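Local coordinates for photosystem II stability/assembly factor HCF136, chloroplastic (Cyanidioschyzon merolae, PDB 5OJ3), which is probably essential for photosystem II biogenesis, being needed to assemble an early intermediate that contains D2 and cytochrome b559, at residues L120-F125 with S171-S176; E179-G184 with V215-P220; I183-V188 with P209-L214; P187-S192 with S200-S205; P220-M225 with V234-G239. All coordinates share one frame; numbering follows the deposited sequence.

All five contacts lie in three consecutive blades of a seven-bladed beta-propeller. Contact 1 lies nearest the chain's centre and is buried; aspartate carboxylates join inner strands 120-125 and 169-176. Contacts 2 and 3 pack strand 179-185 and its continuation against strand 212-219 of the next blade. Contact 2 is held mainly by apolar side chains; contact 3, nearer the surface, adds prolines and a salt bridge. Contacts 4 and 5 are hairpins within the second and third of these blades, farther from the chain's centre, where backbone hydrogen bonds set the register. R191 of contact 4 is joined by a salt bridge to E179 of contact 2 and by a weak hydrogen bond to G238 of contact 5.

Contact 1 of 5, residues L120-F125 with S171-S176; sequences LFDIDF and SNVSFS
Strands 120-125 and 171-176, the inner strands of two successive propeller blades, run side by side only 4° from parallel. The hydrogen bonds between them are accepted by aspartate side chains. D122 and D124 both place CG anti to the backbone N (chi1 -161° and -166°), so that each carboxylate spans the gap to a backbone amide. V173 N donates to D122 OD2 over 3.2 Å, arriving from above the carboxylate plane. F175 N meets D124 OD2 at 2.6 Å, on the anti lone pair. The companion oxygens turn back to their own strand, where D122 OD1 and D124 OD1 weakly accept I123 N and F125 N. D122 OD1 also forms a salt bridge with K413 NZ. V173 CG1 makes a van der Waals contact with D124 CB at 3.7 Å. F175 CB comes within 3.4 Å of F125 O, and D124 OD2 lies at the edge of the F175 ring. An alanine in place of D122 would probably weaken the link between the blades, because V173 N and K413 would both lose their carboxylate partner. Short acidic side chains do here what backbone carbonyls do inside a sheet, and K413 would help to keep D122 ionised.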
# COMPACT_ATOMS: atom_id res chain seq x y z
N LEU A 120 -5.60 2.31 12.32
CA LEU A 120 -5.17 3.29 11.34
C LEU A 120 -4.87 2.64 10.00
O LEU A 120 -4.22 1.59 9.94
CB LEU A 120 -3.91 4.00 11.85
CG LEU A 120 -3.95 4.48 13.30
CD1 LEU A 120 -2.65 5.17 13.63
CD2 LEU A 120 -5.11 5.41 13.54
N PHE A 121 -5.36 3.24 8.92
CA PHE A 121 -5.22 2.64 7.60
C PHE A 121 -4.33 3.40 6.63
O PHE A 121 -3.67 2.77 5.81
CB PHE A 121 -6.59 2.45 6.95
CG PHE A 121 -7.18 1.11 7.24
CD1 PHE A 121 -7.61 0.78 8.51
CD2 PHE A 121 -7.25 0.15 6.24
CE1 PHE A 121 -8.14 -0.47 8.78
CE2 PHE A 121 -7.76 -1.10 6.51
CZ PHE A 121 -8.21 -1.41 7.78
N ASP A 122 -4.28 4.73 6.70
CA ASP A 122 -3.40 5.47 5.81
C ASP A 122 -3.18 6.88 6.34
O ASP A 122 -3.97 7.40 7.13
CB ASP A 122 -3.94 5.53 4.38
CG ASP A 122 -2.86 5.88 3.37
OD1 ASP A 122 -1.67 5.83 3.74
OD2 ASP A 122 -3.20 6.22 2.22
N ILE A 123 -2.09 7.48 5.89
CA ILE A 123 -1.71 8.84 6.22
C ILE A 123 -1.01 9.44 5.01
O ILE A 123 -0.23 8.77 4.33
CB ILE A 123 -0.82 8.88 7.49
CG1 ILE A 123 -0.49 10.31 7.90
CG2 ILE A 123 0.45 8.06 7.29
CD1 ILE A 123 0.28 10.40 9.19
N ASP A 124 -1.31 10.71 4.72
CA ASP A 124 -0.65 11.41 3.62
C ASP A 124 -0.58 12.89 3.96
O ASP A 124 -1.33 13.39 4.80
CB ASP A 124 -1.38 11.18 2.29
CG ASP A 124 -0.54 11.60 1.09
OD1 ASP A 124 0.69 11.75 1.24
OD2 ASP A 124 -1.11 11.76 -0.01
N PHE A 125 0.32 13.60 3.28
CA PHE A 125 0.62 14.98 3.61
C PHE A 125 0.46 15.87 2.38
O PHE A 125 0.84 15.49 1.27
CB PHE A 125 2.04 15.12 4.17
CG PHE A 125 2.16 14.72 5.61
CD1 PHE A 125 1.92 15.63 6.62
CD2 PHE A 125 2.50 13.42 5.96
CE1 PHE A 125 2.02 15.26 7.95
CE2 PHE A 125 2.61 13.04 7.28
CZ PHE A 125 2.36 13.97 8.28
N SER A 171 -10.15 3.77 3.87
CA SER A 171 -9.05 2.92 3.42
C SER A 171 -7.77 3.71 3.18
O SER A 171 -6.69 3.30 3.63
CB SER A 171 -9.46 2.16 2.16
OG SER A 171 -10.44 1.18 2.45
N ASN A 172 -7.85 4.83 2.46
CA ASN A 172 -6.64 5.57 2.17
C ASN A 172 -6.96 7.04 1.92
O ASN A 172 -8.12 7.42 1.72
CB ASN A 172 -5.88 4.98 0.98
CG ASN A 172 -6.79 4.61 -0.17
OD1 ASN A 172 -7.57 3.66 -0.08
ND2 ASN A 172 -6.70 5.36 -1.26
N VAL A 173 -5.90 7.85 1.92
CA VAL A 173 -5.96 9.27 1.60
C VAL A 173 -4.76 9.58 0.71
O VAL A 173 -3.71 8.95 0.82
CB VAL A 173 -5.97 10.15 2.87
CG1 VAL A 173 -4.64 10.06 3.60
CG2 VAL A 173 -6.31 11.60 2.53
N SER A 174 -4.93 10.55 -0.19
CA SER A 174 -3.89 10.83 -1.18
C SER A 174 -3.95 12.29 -1.60
O SER A 174 -5.02 12.80 -1.93
CB SER A 174 -4.05 9.92 -2.40
OG SER A 174 -3.09 10.23 -3.40
N PHE A 175 -2.79 12.95 -1.61
CA PHE A 175 -2.67 14.37 -1.90
C PHE A 175 -1.97 14.62 -3.23
O PHE A 175 -1.07 13.88 -3.63
CB PHE A 175 -1.87 15.09 -0.80
CG PHE A 175 -2.73 15.75 0.25
CD1 PHE A 175 -3.25 17.01 0.05
CD2 PHE A 175 -2.98 15.10 1.45
CE1 PHE A 175 -4.03 17.62 1.02
CE2 PHE A 175 -3.76 15.71 2.42
CZ PHE A 175 -4.28 16.97 2.21
N SER A 176 -2.41 15.69 -3.91
CA SER A 176 -1.65 16.29 -5.00
C SER A 176 -1.84 17.80 -4.91
O SER A 176 -2.97 18.28 -5.00
CB SER A 176 -2.12 15.78 -6.37
OG SER A 176 -1.43 16.45 -7.41

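Contact 2 of 5, residues E179-G184 with V215-P220; sequences EAWVIG and VTALGP
With CG anti to its carbonyl carbon (chi1 -60°), W181 turns the CD1 side of its indole to A217, while I183 keeps CG1 in the crowded position between backbone N and carbonyl carbon (chi1 74°) and so presents CG2 to V215. V215 CG1, in the same crowded position, is directed at W181. The indole meets A217 obliquely, CD1 lying 3.7 Å from CB of the alanine, whose small side chain suits a place beside so broad a ring. W181 CB touches V215 CG1 at 3.8 Å. I183 and V215 lie alongside each other, pointing opposite ways, with I183 CG2 3.7 Å from V215 CB. This is the face-to-face packing of adjacent propeller blades: the second strand of one sheet crosses the inner strand of the next at 161°, their axes 7.1 Å apart, too far for backbone pairing. The indole also reaches A223 of the next blade. At the far end the extended E179 brings OE1 within 3.4 Å of P220 CA. That oxygen accepts N221 N, while OE2 forms a salt bridge with R191. At G219, in a classic beta bulge with L218 opposite C222, a side chain would collide with the carbonyl of L218.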
# COMPACT_ATOMS: atom_id res chain seq x y z
N GLU A 179 -4.94 19.23 -3.06
CA GLU A 179 -6.13 18.44 -3.31
C GLU A 179 -5.94 17.04 -2.73
O GLU A 179 -4.93 16.38 -3.00
CB GLU A 179 -6.39 18.36 -4.81
CG GLU A 179 -7.79 18.00 -5.24
CD GLU A 179 -8.00 18.23 -6.73
OE1 GLU A 179 -7.01 18.55 -7.42
OE2 GLU A 179 -9.14 18.09 -7.21
N ALA A 180 -6.90 16.59 -1.93
CA ALA A 180 -6.83 15.30 -1.25
C ALA A 180 -8.02 14.43 -1.64
O ALA A 180 -9.13 14.93 -1.80
CB ALA A 180 -6.79 15.47 0.27
N TRP A 181 -7.77 13.13 -1.78
CA TRP A 181 -8.81 12.15 -2.10
C TRP A 181 -8.82 11.07 -1.04
O TRP A 181 -7.77 10.56 -0.65
CB TRP A 181 -8.57 11.52 -3.48
CG TRP A 181 -8.54 12.48 -4.63
CD1 TRP A 181 -7.57 13.39 -4.92
CD2 TRP A 181 -9.52 12.61 -5.67
NE1 TRP A 181 -7.88 14.09 -6.06
CE2 TRP A 181 -9.08 13.62 -6.54
CE3 TRP A 181 -10.73 11.97 -5.94
CZ2 TRP A 181 -9.81 14.01 -7.66
CZ3 TRP A 181 -11.46 12.35 -7.06
CH2 TRP A 181 -10.99 13.36 -7.91
N VAL A 182 -10.02 10.71 -0.58
CA VAL A 182 -10.22 9.65 0.42
C VAL A 182 -11.23 8.66 -0.13
O VAL A 182 -12.19 9.05 -0.80
CB VAL A 182 -10.70 10.22 1.77
CG1 VAL A 182 -10.46 9.22 2.89
CG2 VAL A 182 -10.01 11.53 2.08
N ILE A 183 -11.01 7.37 0.15
CA ILE A 183 -11.99 6.34 -0.16
C ILE A 183 -12.18 5.46 1.07
O ILE A 183 -11.34 5.42 1.97
CB ILE A 183 -11.60 5.47 -1.39
CG1 ILE A 183 -10.48 4.49 -1.04
CG2 ILE A 183 -11.21 6.35 -2.57
CD1 ILE A 183 -9.87 3.82 -2.25
N GLY A 184 -13.31 4.75 1.09
CA GLY A 184 -13.67 3.94 2.23
C GLY A 184 -14.51 2.74 1.85
O GLY A 184 -14.83 2.54 0.68
N VAL A 215 -6.90 4.89 -4.25
CA VAL A 215 -6.97 6.14 -5.00
C VAL A 215 -5.61 6.81 -4.94
O VAL A 215 -4.87 6.66 -3.95
CB VAL A 215 -8.09 7.08 -4.49
CG1 VAL A 215 -7.63 7.87 -3.27
CG2 VAL A 215 -8.55 8.01 -5.59
N THR A 216 -5.26 7.51 -6.01
CA THR A 216 -3.96 8.16 -6.11
C THR A 216 -4.16 9.51 -6.79
O THR A 216 -4.64 9.56 -7.93
CB THR A 216 -2.96 7.31 -6.90
OG1 THR A 216 -3.15 5.92 -6.59
CG2 THR A 216 -1.53 7.71 -6.56
N ALA A 217 -3.81 10.59 -6.10
CA ALA A 217 -3.99 11.93 -6.63
C ALA A 217 -2.90 12.24 -7.64
O ALA A 217 -1.71 12.10 -7.35
CB ALA A 217 -3.99 12.95 -5.49
N LEU A 218 -3.31 12.67 -8.84
CA LEU A 218 -2.40 12.85 -9.96
C LEU A 218 -2.11 14.31 -10.29
O LEU A 218 -1.14 14.58 -11.00
CB LEU A 218 -2.95 12.18 -11.22
CG LEU A 218 -3.26 10.68 -11.22
CD1 LEU A 218 -3.30 10.18 -12.65
CD2 LEU A 218 -2.23 9.91 -10.40
N GLY A 219 -2.93 15.23 -9.81
CA GLY A 219 -2.83 16.62 -10.20
C GLY A 219 -4.17 17.30 -10.04
O GLY A 219 -5.09 16.76 -9.42
N PRO A 220 -4.31 18.50 -10.60
CA PRO A 220 -5.57 19.24 -10.47
C PRO A 220 -6.74 18.45 -11.05
O PRO A 220 -6.74 18.10 -12.24
CB PRO A 220 -5.31 20.53 -11.26
CG PRO A 220 -3.82 20.67 -11.26
CD PRO A 220 -3.29 19.27 -11.33

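Contact 3 of 5, residues I183-V188 with P209-L214; sequences IGKPPV and PGEPLL
P212 sits at the centre of the first shell, touched by two residues of the facing segment. Its CB packs against I183 CD1 at 3.8 Å, and its CD lies 3.7 Å from P187 CB, the two proline rings crossing at about a right angle. The I183 methyl reaches past the ring, coming within 3.5 Å of L214 N. P187 CG also touches the aliphatic part of E211, 3.6 Å from its CB. Farther out the contact becomes charged, as K185 NZ and E211 OE2 form a salt bridge at 3.4 Å. Both chains bend to make it: K185 turns at chi3 (-67°), and E211, with CG in the crowded position between backbone N and carbonyl carbon, kinks at chi2 (-107°). Such long, flexible side chains suit this solvent-facing edge, where K185, P186 and P187 are exposed. The elements joined belong to two blades of the propeller: the turn between the second and third strands of one packs on the beginning of the inner strand of the next. That turn closes the hairpin of strands 179-185 and 188-192, where G184 N donates to V188 O at 2.9 Å. A cis peptide bond precedes P186 in this turn, and probably helps to bring P187 beside P212. On the other segment, L213 and L214 form a classic beta bulge opposite V226, while L204 packs against P212.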
# COMPACT_ATOMS: atom_id res chain seq x y z
N ILE A 183 -11.01 7.37 0.15
CA ILE A 183 -11.99 6.34 -0.16
C ILE A 183 -12.18 5.46 1.07
O ILE A 183 -11.34 5.42 1.97
CB ILE A 183 -11.60 5.47 -1.39
CG1 ILE A 183 -10.48 4.49 -1.04
CG2 ILE A 183 -11.21 6.35 -2.57
CD1 ILE A 183 -9.87 3.82 -2.25
N GLY A 184 -13.31 4.75 1.09
CA GLY A 184 -13.67 3.94 2.23
C GLY A 184 -14.51 2.74 1.85
O GLY A 184 -14.83 2.54 0.68
N LYS A 185 -14.86 1.95 2.86
CA LYS A 185 -15.70 0.77 2.70
C LYS A 185 -16.90 0.85 3.64
O LYS A 185 -16.73 1.19 4.82
CB LYS A 185 -14.92 -0.52 2.98
CG LYS A 185 -15.78 -1.69 3.45
CD LYS A 185 -14.99 -2.98 3.54
CE LYS A 185 -14.54 -3.46 2.17
NZ LYS A 185 -13.78 -4.74 2.28
N PRO A 186 -18.12 0.55 3.15
CA PRO A 186 -18.62 0.34 1.79
C PRO A 186 -18.24 1.45 0.80
O PRO A 186 -17.81 2.51 1.26
CB PRO A 186 -20.13 0.28 1.99
CG PRO A 186 -20.27 -0.39 3.29
CD PRO A 186 -19.12 0.11 4.15
N PRO A 187 -18.39 1.21 -0.52
CA PRO A 187 -17.85 2.17 -1.50
C PRO A 187 -18.25 3.61 -1.23
O PRO A 187 -19.41 4.00 -1.38
CB PRO A 187 -18.45 1.67 -2.82
CG PRO A 187 -18.62 0.21 -2.62
CD PRO A 187 -18.94 0.01 -1.17
N VAL A 188 -17.26 4.42 -0.85
CA VAL A 188 -17.45 5.83 -0.52
C VAL A 188 -16.21 6.58 -0.98
O VAL A 188 -15.08 6.11 -0.78
CB VAL A 188 -17.70 6.05 0.99
CG1 VAL A 188 -17.72 7.53 1.33
CG2 VAL A 188 -19.02 5.41 1.42
N PRO A 209 -16.80 -2.36 -11.26
CA PRO A 209 -16.64 -3.67 -10.62
C PRO A 209 -15.84 -3.59 -9.34
O PRO A 209 -14.91 -2.79 -9.19
CB PRO A 209 -15.89 -4.49 -11.69
CG PRO A 209 -15.98 -3.68 -12.96
CD PRO A 209 -16.03 -2.26 -12.51
N GLY A 210 -16.20 -4.46 -8.39
CA GLY A 210 -15.58 -4.43 -7.09
C GLY A 210 -15.93 -3.15 -6.35
O GLY A 210 -16.87 -2.43 -6.69
N GLU A 211 -15.14 -2.86 -5.33
CA GLU A 211 -15.25 -1.63 -4.56
C GLU A 211 -13.91 -0.91 -4.56
O GLU A 211 -12.86 -1.53 -4.78
CB GLU A 211 -15.71 -1.90 -3.12
CG GLU A 211 -14.73 -2.67 -2.27
CD GLU A 211 -15.18 -4.10 -2.02
OE1 GLU A 211 -15.84 -4.68 -2.91
OE2 GLU A 211 -14.88 -4.63 -0.94
N PRO A 212 -13.90 0.41 -4.32
CA PRO A 212 -12.63 1.15 -4.36
C PRO A 212 -11.61 0.58 -3.39
O PRO A 212 -11.90 0.30 -2.23
CB PRO A 212 -13.05 2.57 -3.96
CG PRO A 212 -14.47 2.66 -4.38
CD PRO A 212 -15.06 1.30 -4.14
N LEU A 213 -10.39 0.41 -3.89
CA LEU A 213 -9.29 -0.15 -3.12
C LEU A 213 -8.10 0.78 -3.00
O LEU A 213 -7.43 0.77 -1.96
CB LEU A 213 -8.83 -1.48 -3.75
CG LEU A 213 -7.83 -2.32 -2.96
CD1 LEU A 213 -8.36 -2.60 -1.57
CD2 LEU A 213 -7.55 -3.62 -3.69
N LEU A 214 -7.82 1.59 -4.01
CA LEU A 214 -6.67 2.49 -3.98
C LEU A 214 -6.99 3.70 -4.84
O LEU A 214 -7.33 3.56 -6.02
CB LEU A 214 -5.41 1.79 -4.49
CG LEU A 214 -4.11 2.59 -4.44
CD1 LEU A 214 -3.74 2.93 -3.01
CD2 LEU A 214 -2.98 1.82 -5.12

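Contact 4 of 5, residues P187-S192 with S200-S205; sequences PVMLRS and SRILLS
Strands 188-192 and 200-202 run antiparallel with a marked twist, 141° between their directions, and form the outer beta hairpin of a four-stranded propeller blade, in which R191 and S200 are a hydrogen-bonded pair, R191 N reaching S200 O over 3.3 Å and S200 N returning a 3.0 Å bond to R191 O, both donors in the plane of the carbonyl they meet. I202 N also bonds to M189 O, at 2.9 Å but from 36° above the carbonyl plane, and at the non-hydrogen-bonded pair L190 and R201 a CA-H...O contact puts L190 CA 3.3 Å from S200 O. The side chains of M189, R191 and I202 share one face of the sheet, that turned to W181, and L190 and R201 occupy the other. M189 sends CG anti to its backbone N and then bends at chi3 (-78°), a flexible path that lets one thioether serve two neighbours. Its SD lies 4.1 Å from I202 CG2, the chains crossing obliquely. R191 uses its aliphatic portion here, CG resting 3.7 Å from I202 CD1. The guanidinium continues beyond the hairpin to a salt bridge with E179 and a weak hydrogen bond to G238 O, so an arginine serves both the apolar and the charged surroundings. L204, past the strand, crosses M189 at about a right angle, its CD2 3.8 Å from the M189 CE methyl.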
# COMPACT_ATOMS: atom_id res chain seq x y z
N PRO A 187 -18.39 1.21 -0.52
CA PRO A 187 -17.85 2.17 -1.50
C PRO A 187 -18.25 3.61 -1.23
O PRO A 187 -19.41 4.00 -1.38
CB PRO A 187 -18.45 1.67 -2.82
CG PRO A 187 -18.62 0.21 -2.62
CD PRO A 187 -18.94 0.01 -1.17
N VAL A 188 -17.26 4.42 -0.85
CA VAL A 188 -17.45 5.83 -0.52
C VAL A 188 -16.21 6.58 -0.98
O VAL A 188 -15.08 6.11 -0.78
CB VAL A 188 -17.70 6.05 0.99
CG1 VAL A 188 -17.72 7.53 1.33
CG2 VAL A 188 -19.02 5.41 1.42
N MET A 189 -16.40 7.74 -1.61
CA MET A 189 -15.28 8.58 -2.00
C MET A 189 -15.57 10.03 -1.65
O MET A 189 -16.71 10.49 -1.72
CB MET A 189 -14.97 8.47 -3.49
CG MET A 189 -13.52 8.81 -3.83
SD MET A 189 -13.25 9.00 -5.59
CE MET A 189 -13.17 7.29 -6.11
N LEU A 190 -14.51 10.75 -1.26
CA LEU A 190 -14.58 12.16 -0.96
C LEU A 190 -13.29 12.82 -1.40
O LEU A 190 -12.23 12.19 -1.42
CB LEU A 190 -14.80 12.43 0.54
CG LEU A 190 -16.02 11.82 1.23
CD1 LEU A 190 -15.65 10.48 1.84
CD2 LEU A 190 -16.55 12.77 2.30
N ARG A 191 -13.38 14.10 -1.76
CA ARG A 191 -12.19 14.89 -2.01
C ARG A 191 -12.40 16.29 -1.47
O ARG A 191 -13.53 16.76 -1.30
CB ARG A 191 -11.80 14.95 -3.49
CG ARG A 191 -12.74 15.77 -4.37
CD ARG A 191 -12.23 15.80 -5.80
NE ARG A 191 -11.60 17.07 -6.16
CZ ARG A 191 -12.19 18.00 -6.91
NH1 ARG A 191 -13.41 17.79 -7.39
NH2 ARG A 191 -11.56 19.14 -7.19
N SER A 192 -11.28 16.95 -1.20
CA SER A 192 -11.26 18.35 -0.86
C SER A 192 -10.12 19.00 -1.63
O SER A 192 -9.02 18.44 -1.72
CB SER A 192 -11.07 18.58 0.65
OG SER A 192 -9.76 18.26 1.07
N SER A 200 -16.34 16.96 -0.30
CA SER A 200 -17.49 16.72 -1.16
C SER A 200 -17.61 15.22 -1.43
O SER A 200 -16.63 14.58 -1.81
CB SER A 200 -17.36 17.49 -2.48
OG SER A 200 -17.39 18.89 -2.26
N ARG A 201 -18.80 14.68 -1.23
CA ARG A 201 -19.07 13.29 -1.56
C ARG A 201 -19.00 13.10 -3.08
O ARG A 201 -19.29 14.00 -3.86
CB ARG A 201 -20.43 12.86 -1.04
CG ARG A 201 -21.46 13.98 -1.13
CD ARG A 201 -22.48 13.95 0.01
NE ARG A 201 -21.87 14.02 1.34
CZ ARG A 201 -21.20 15.06 1.83
NH1 ARG A 201 -21.04 16.17 1.12
NH2 ARG A 201 -20.70 15.00 3.05
N ILE A 202 -18.59 11.90 -3.49
CA ILE A 202 -18.47 11.55 -4.91
C ILE A 202 -19.19 10.22 -5.12
O ILE A 202 -18.78 9.20 -4.57
CB ILE A 202 -17.01 11.48 -5.38
CG1 ILE A 202 -16.51 12.89 -5.70
CG2 ILE A 202 -16.87 10.61 -6.62
CD1 ILE A 202 -15.05 13.12 -5.36
N LEU A 203 -20.28 10.25 -5.89
CA LEU A 203 -21.04 9.04 -6.14
C LEU A 203 -20.31 8.13 -7.12
O LEU A 203 -19.75 8.60 -8.12
CB LEU A 203 -22.42 9.37 -6.69
CG LEU A 203 -23.29 8.14 -6.95
CD1 LEU A 203 -23.79 7.55 -5.64
CD2 LEU A 203 -24.44 8.47 -7.88
N LEU A 204 -20.31 6.84 -6.83
CA LEU A 204 -19.65 5.85 -7.67
C LEU A 204 -20.69 4.90 -8.26
O LEU A 204 -21.73 4.64 -7.65
CB LEU A 204 -18.59 5.09 -6.88
CG LEU A 204 -17.65 6.04 -6.14
CD1 LEU A 204 -16.82 5.32 -5.09
CD2 LEU A 204 -16.75 6.77 -7.14
N SER A 205 -20.38 4.38 -9.44
CA SER A 205 -21.35 3.65 -10.24
C SER A 205 -21.47 2.20 -9.78
O SER A 205 -20.48 1.59 -9.38
CB SER A 205 -20.94 3.69 -11.71
OG SER A 205 -21.68 2.75 -12.45

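Contact 5 of 5, residues P220-M225 with V234-G239; sequences PNCAEM and VTENGG
V234 stands opposite E224 in a non-hydrogen-bonded pair, its CB 3.9 Å from E224 CG. Its CG2, anti to the backbone N, points along the same face to C222 SG at 4.1 Å. T235 next forms the hydrogen-bonded pair with A223: T235 N donates to A223 O over 2.9 Å, nearly along the C=O axis, and A223 N returns a 3.2 Å bond to T235 O. With OG1 anti to its backbone N, the threonine accepts G239 N at 2.9 Å and donates to N241 O. A valine here would probably loosen the turn, since the hydroxyl that ties G239 and N241 together would be gone. E236 leaves the strand, and N237 OD1 takes N241 N. G238 N then closes on N221 O at 3.0 Å from above the carbonyl plane, its positive phi (73°) being easily met by a residue without a side chain. The spacing of T235, N237, G239 and W242 matches an Asp-box (BNR) turn, with asparagine in the aspartate's place. The hairpin lies mid-blade, between strands 212-219 and 243-244; A223 and T235 face W181 of strand 179-185, while E224 bonds to Y283 of strand 283-287 on the other side.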
# COMPACT_ATOMS: atom_id res chain seq x y z
N PRO A 220 -4.31 18.50 -10.60
CA PRO A 220 -5.57 19.24 -10.47
C PRO A 220 -6.74 18.45 -11.05
O PRO A 220 -6.74 18.10 -12.24
CB PRO A 220 -5.31 20.53 -11.26
CG PRO A 220 -3.82 20.67 -11.26
CD PRO A 220 -3.29 19.27 -11.33
N ASN A 221 -7.72 18.15 -10.20
CA ASN A 221 -8.95 17.47 -10.58
C ASN A 221 -8.70 16.11 -11.22
O ASN A 221 -9.54 15.60 -11.96
CB ASN A 221 -9.79 18.34 -11.52
CG ASN A 221 -9.86 19.79 -11.07
OD1 ASN A 221 -10.11 20.08 -9.90
ND2 ASN A 221 -9.63 20.71 -12.00
N CYS A 222 -7.55 15.49 -10.93
CA CYS A 222 -7.12 14.27 -11.60
C CYS A 222 -6.74 13.23 -10.56
O CYS A 222 -6.03 13.53 -9.60
CB CYS A 222 -5.94 14.55 -12.53
SG CYS A 222 -5.47 13.18 -13.61
N ALA A 223 -7.22 12.00 -10.75
CA ALA A 223 -6.94 10.92 -9.81
C ALA A 223 -7.22 9.58 -10.48
O ALA A 223 -8.10 9.47 -11.34
CB ALA A 223 -7.78 11.05 -8.54
N GLU A 224 -6.46 8.56 -10.07
CA GLU A 224 -6.63 7.20 -10.55
C GLU A 224 -7.12 6.30 -9.42
O GLU A 224 -6.55 6.31 -8.33
CB GLU A 224 -5.33 6.65 -11.13
CG GLU A 224 -5.02 7.13 -12.54
CD GLU A 224 -3.78 6.49 -13.12
OE1 GLU A 224 -3.16 5.65 -12.43
OE2 GLU A 224 -3.40 6.83 -14.27
N MET A 225 -8.18 5.54 -9.69
CA MET A 225 -8.75 4.61 -8.72
C MET A 225 -8.53 3.17 -9.18
O MET A 225 -8.67 2.86 -10.37
CB MET A 225 -10.24 4.87 -8.52
CG MET A 225 -11.00 3.69 -7.91
SD MET A 225 -12.74 4.04 -7.63
CE MET A 225 -13.20 4.64 -9.25
N VAL A 234 -9.38 6.51 -14.29
CA VAL A 234 -8.89 7.87 -14.09
C VAL A 234 -10.08 8.82 -14.23
O VAL A 234 -10.94 8.64 -15.11
CB VAL A 234 -7.76 8.25 -15.07
CG1 VAL A 234 -8.14 7.93 -16.52
CG2 VAL A 234 -7.34 9.72 -14.91
N THR A 235 -10.17 9.80 -13.34
CA THR A 235 -11.05 10.95 -13.51
C THR A 235 -10.17 12.16 -13.80
O THR A 235 -9.04 12.25 -13.32
CB THR A 235 -11.91 11.21 -12.25
OG1 THR A 235 -12.90 12.21 -12.54
CG2 THR A 235 -11.07 11.68 -11.08
N GLU A 236 -10.67 13.06 -14.64
CA GLU A 236 -9.96 14.30 -14.93
C GLU A 236 -10.82 15.52 -14.65
O GLU A 236 -10.34 16.65 -14.85
CB GLU A 236 -9.49 14.32 -16.39
CG GLU A 236 -8.43 13.28 -16.71
CD GLU A 236 -8.06 13.25 -18.18
OE1 GLU A 236 -8.63 14.05 -18.96
OE2 GLU A 236 -7.19 12.44 -18.56
N ASN A 237 -12.05 15.34 -14.19
CA ASN A 237 -12.96 16.42 -13.85
C ASN A 237 -13.39 16.33 -12.39
O ASN A 237 -14.53 16.63 -12.03
CB ASN A 237 -14.18 16.42 -14.77
CG ASN A 237 -14.88 15.08 -14.82
OD1 ASN A 237 -14.65 14.21 -13.97
ND2 ASN A 237 -15.74 14.90 -15.81
N GLY A 238 -12.48 15.88 -11.53
CA GLY A 238 -12.72 15.89 -10.10
C GLY A 238 -13.71 14.87 -9.59
O GLY A 238 -14.34 15.09 -8.55
N GLY A 239 -13.86 13.74 -10.29
CA GLY A 239 -14.70 12.65 -9.84
C GLY A 239 -15.95 12.42 -10.66
O GLY A 239 -16.60 11.39 -10.48